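Local coordinates for LysR family transcriptional regulator (Vibrio vulnificus, PDB 5B7H), which probably binds DNA as a LysR-type transcription factor of the OxyR group, the present chain being its regulatory domain, at residues G16-G21 against E65-I70. The protein carries 1 engineered substitution. Numbering follows the deposited sequence.
Sequences GQLKLG and ELDVLI
With CG of Asp67 anti to its carbonyl carbon (chi1 -67°), the carboxylate swings onto the edge of strand 16-21, where OD2 takes the backbone N-H of Lys19 on its anti lone pair at 2.9 Å, almost straight at 176°. A water bridges the same OD2 to Gln17 O, weakly on the Gln17 side. Lys19 O in turn receives Asp67 N at 2.8 Å and, more weakly, Val68 N, so both polar backbone atoms of Lys19 are held where the chain enters strand 68-70. Beyond this loop-like start the pairing is regular and parallel: Gly21 N donates to Val68 O and Gly21 O accepts Ile70 N at 2.8 Å. Strands 16-22 and 68-73 are neighbours in the mixed sheet of the periplasmic-binding-protein-like LysR domain, joined through helix 27-41, strand 45-51 and helix 54-62. On one face Leu20 CD1 lies 3.9 Å from Val68 CG1 and 4.0 Å from Ile70 CD1, under helices 27-41 and 205-217. On the other, Leu66 CD1 and Leu69 CD2 each come to 3.9 Å from Gly21 CA, filling the place a side chain there would need; helix 54-62 packs over both leucines.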
ATOM      1  N   GLY A  16     -13.774 -22.872   7.543  1.00 25.46           N
ATOM      2  CA  GLY A  16     -12.449 -23.341   7.222  1.00 20.64           C
ATOM      3  C   GLY A  16     -11.605 -22.225   6.641  1.00 25.31           C
ATOM      4  O   GLY A  16     -11.857 -21.044   6.872  1.00 26.81           O
ATOM      5  N   GLN A  17     -10.637 -22.577   5.822  1.00 20.98           N
ATOM      6  CA  GLN A  17      -9.641 -21.618   5.377  1.00 17.79           C
ATOM      7  C   GLN A  17      -9.785 -21.374   3.881  1.00 19.81           C
ATOM      8  O   GLN A  17     -10.077 -22.294   3.115  1.00 22.94           O
ATOM      9  CB  GLN A  17      -8.293 -22.181   5.696  1.00 24.49           C
ATOM     10  CG  GLN A  17      -7.135 -21.353   5.329  1.00 32.96           C
ATOM     11  CD  GLN A  17      -5.869 -22.059   5.730  1.00 36.68           C
ATOM     12  OE1 GLN A  17      -5.452 -21.986   6.894  1.00 42.90           O
ATOM     13  NE2 GLN A  17      -5.250 -22.762   4.774  1.00 28.59           N
ATOM     14  N   LEU A  18      -9.597 -20.116   3.473  1.00 14.10           N
ATOM     15  CA  LEU A  18      -9.593 -19.741   2.069  1.00 14.26           C
ATOM     16  C   LEU A  18      -8.364 -18.876   1.828  1.00 12.89           C
ATOM     17  O   LEU A  18      -8.112 -17.972   2.630  1.00 13.75           O
ATOM     18  CB  LEU A  18     -10.867 -18.948   1.790  1.00 21.65           C
ATOM     19  CG  LEU A  18     -11.401 -18.809   0.397  1.00 27.12           C
ATOM     20  CD1 LEU A  18     -11.701 -20.213  -0.106  1.00 21.13           C
ATOM     21  CD2 LEU A  18     -12.668 -17.967   0.479  1.00 31.38           C
ATOM     22  N   LYS A  19      -7.603 -19.165   0.758  1.00 10.42           N
ATOM     23  CA  LYS A  19      -6.501 -18.329   0.297  1.00  8.50           C
ATOM     24  C   LYS A  19      -6.997 -17.405  -0.807  1.00  9.01           C
ATOM     25  O   LYS A  19      -7.342 -17.854  -1.898  1.00 10.01           O
ATOM     26  CB  LYS A  19      -5.276 -19.150  -0.152  1.00 11.89           C
ATOM     27  CG  LYS A  19      -4.705 -19.996   1.006  1.00 13.25           C
ATOM     28  CD  LYS A  19      -3.698 -21.008   0.528  1.00 20.87           C
ATOM     29  CE  LYS A  19      -2.685 -21.360   1.592  1.00 24.48           C
ATOM     30  NZ  LYS A  19      -1.709 -22.331   1.027  1.00 22.57           N
ATOM     31  N   LEU A  20      -6.963 -16.116  -0.549  1.00  7.54           N
ATOM     32  CA  LEU A  20      -7.547 -15.138  -1.466  1.00  7.37           C
ATOM     33  C   LEU A  20      -6.468 -14.151  -1.886  1.00  6.82           C
ATOM     34  O   LEU A  20      -5.770 -13.601  -1.033  1.00  7.87           O
ATOM     35  CB  LEU A  20      -8.733 -14.394  -0.787  1.00  7.79           C
ATOM     36  CG  LEU A  20      -9.443 -13.364  -1.663  1.00  9.05           C
ATOM     37  CD1 LEU A  20     -10.955 -13.324  -1.220  1.00 12.88           C
ATOM     38  CD2 LEU A  20      -8.821 -11.985  -1.534  1.00  8.11           C
ATOM     39  N   GLY A  21      -6.358 -13.904  -3.187  1.00  8.37           N
ATOM     40  CA  GLY A  21      -5.413 -12.950  -3.733  1.00  7.00           C
ATOM     41  C   GLY A  21      -6.154 -11.702  -4.181  1.00  7.21           C
ATOM     42  O   GLY A  21      -7.288 -11.772  -4.650  1.00  8.10           O
ATOM     43  N   GLU A  65      -2.053 -22.328  -5.661  1.00 12.61           N
ATOM     44  CA  GLU A  65      -1.498 -21.681  -4.481  1.00 10.59           C
ATOM     45  C   GLU A  65      -2.445 -20.653  -3.878  1.00 11.88           C
ATOM     46  O   GLU A  65      -2.198 -20.192  -2.751  1.00 15.68           O
ATOM     47  CB  GLU A  65      -0.194 -20.987  -4.846  1.00 12.28           C
ATOM     48  CG  GLU A  65       0.838 -22.047  -5.202  1.00 16.47           C
ATOM     49  CD  GLU A  65       2.063 -21.532  -5.926  1.00 24.87           C
ATOM     50  OE1 GLU A  65       2.090 -20.333  -6.318  1.00 24.24           O
ATOM     51  OE2 GLU A  65       3.001 -22.361  -6.093  1.00 25.48           O
ATOM     52  N   LEU A  66      -3.471 -20.234  -4.620  1.00  9.86           N
ATOM     53  CA  LEU A  66      -4.567 -19.447  -4.089  1.00  9.04           C
ATOM     54  C   LEU A  66      -5.850 -20.125  -4.536  1.00  9.14           C
ATOM     55  O   LEU A  66      -5.860 -20.846  -5.532  1.00 11.50           O
ATOM     56  CB  LEU A  66      -4.540 -18.013  -4.639  1.00  8.94           C
ATOM     57  CG  LEU A  66      -3.248 -17.262  -4.286  1.00 10.61           C
ATOM     58  CD1 LEU A  66      -3.174 -15.904  -5.053  1.00 11.78           C
ATOM     59  CD2 LEU A  66      -3.224 -16.993  -2.776  1.00 12.47           C
ATOM     60  N   ASP A  67      -6.936 -19.900  -3.784  1.00  8.89           N
ATOM     61  CA  ASP A  67      -8.264 -20.428  -4.122  1.00 12.22           C
ATOM     62  C   ASP A  67      -9.072 -19.478  -4.988  1.00 10.54           C
ATOM     63  O   ASP A  67      -9.836 -19.930  -5.820  1.00 10.36           O
ATOM     64  CB  ASP A  67      -9.098 -20.651  -2.846  1.00 11.64           C
ATOM     65  CG  ASP A  67      -8.545 -21.738  -1.973  1.00 20.67           C
ATOM     66  OD1 ASP A  67      -8.474 -22.886  -2.474  1.00 24.74           O
ATOM     67  OD2 ASP A  67      -8.170 -21.492  -0.801  1.00 15.68           O
ATOM     68  N   VAL A  68      -8.975 -18.170  -4.779  1.00  8.24           N
ATOM     69  CA  VAL A  68      -9.838 -17.225  -5.464  1.00  8.79           C
ATOM     70  C   VAL A  68      -9.139 -15.878  -5.451  1.00  9.03           C
ATOM     71  O   VAL A  68      -8.334 -15.585  -4.554  1.00  8.43           O
ATOM     72  CB  VAL A  68     -11.231 -17.166  -4.777  1.00  9.30           C
ATOM     73  CG1 VAL A  68     -11.101 -16.676  -3.302  1.00 11.00           C
ATOM     74  CG2 VAL A  68     -12.256 -16.343  -5.530  1.00  9.41           C
ATOM     75  N   LEU A  69      -9.432 -15.063  -6.448  1.00  7.55           N
ATOM     76  CA  LEU A  69      -8.869 -13.726  -6.586  1.00  7.27           C
ATOM     77  C   LEU A  69      -9.993 -12.718  -6.625  1.00  8.12           C
ATOM     78  O   LEU A  69     -11.084 -13.005  -7.130  1.00  7.24           O
ATOM     79  CB  LEU A  69      -8.082 -13.557  -7.908  1.00  7.43           C
ATOM     80  CG  LEU A  69      -7.084 -14.693  -8.244  1.00  7.79           C
ATOM     81  CD1 LEU A  69      -6.460 -14.430  -9.639  1.00  9.29           C
ATOM     82  CD2 LEU A  69      -6.026 -14.784  -7.121  1.00  9.23           C
ATOM     83  N   ILE A  70      -9.704 -11.519  -6.138  1.00  6.84           N
ATOM     84  CA  ILE A  70     -10.511 -10.332  -6.392  1.00  7.56           C
ATOM     85  C   ILE A  70      -9.658  -9.450  -7.285  1.00  8.31           C
ATOM     86  O   ILE A  70      -8.569  -8.983  -6.870  1.00 10.13           O
ATOM     87  CB  ILE A  70     -10.964  -9.633  -5.098  1.00  7.34           C
ATOM     88  CG1 ILE A  70     -11.862 -10.566  -4.266  1.00  8.75           C
ATOM     89  CG2 ILE A  70     -11.649  -8.323  -5.477  1.00  8.88           C
ATOM     90  CD1 ILE A  70     -12.303  -9.965  -2.836  1.00 11.86           C
TER
HETATM   91  O   HOH W   1      -7.078 -22.943   1.778  1.00 41.80           O
HETATM   92  O   HOH W   2      -0.192 -20.189  -0.978  1.00 36.94           O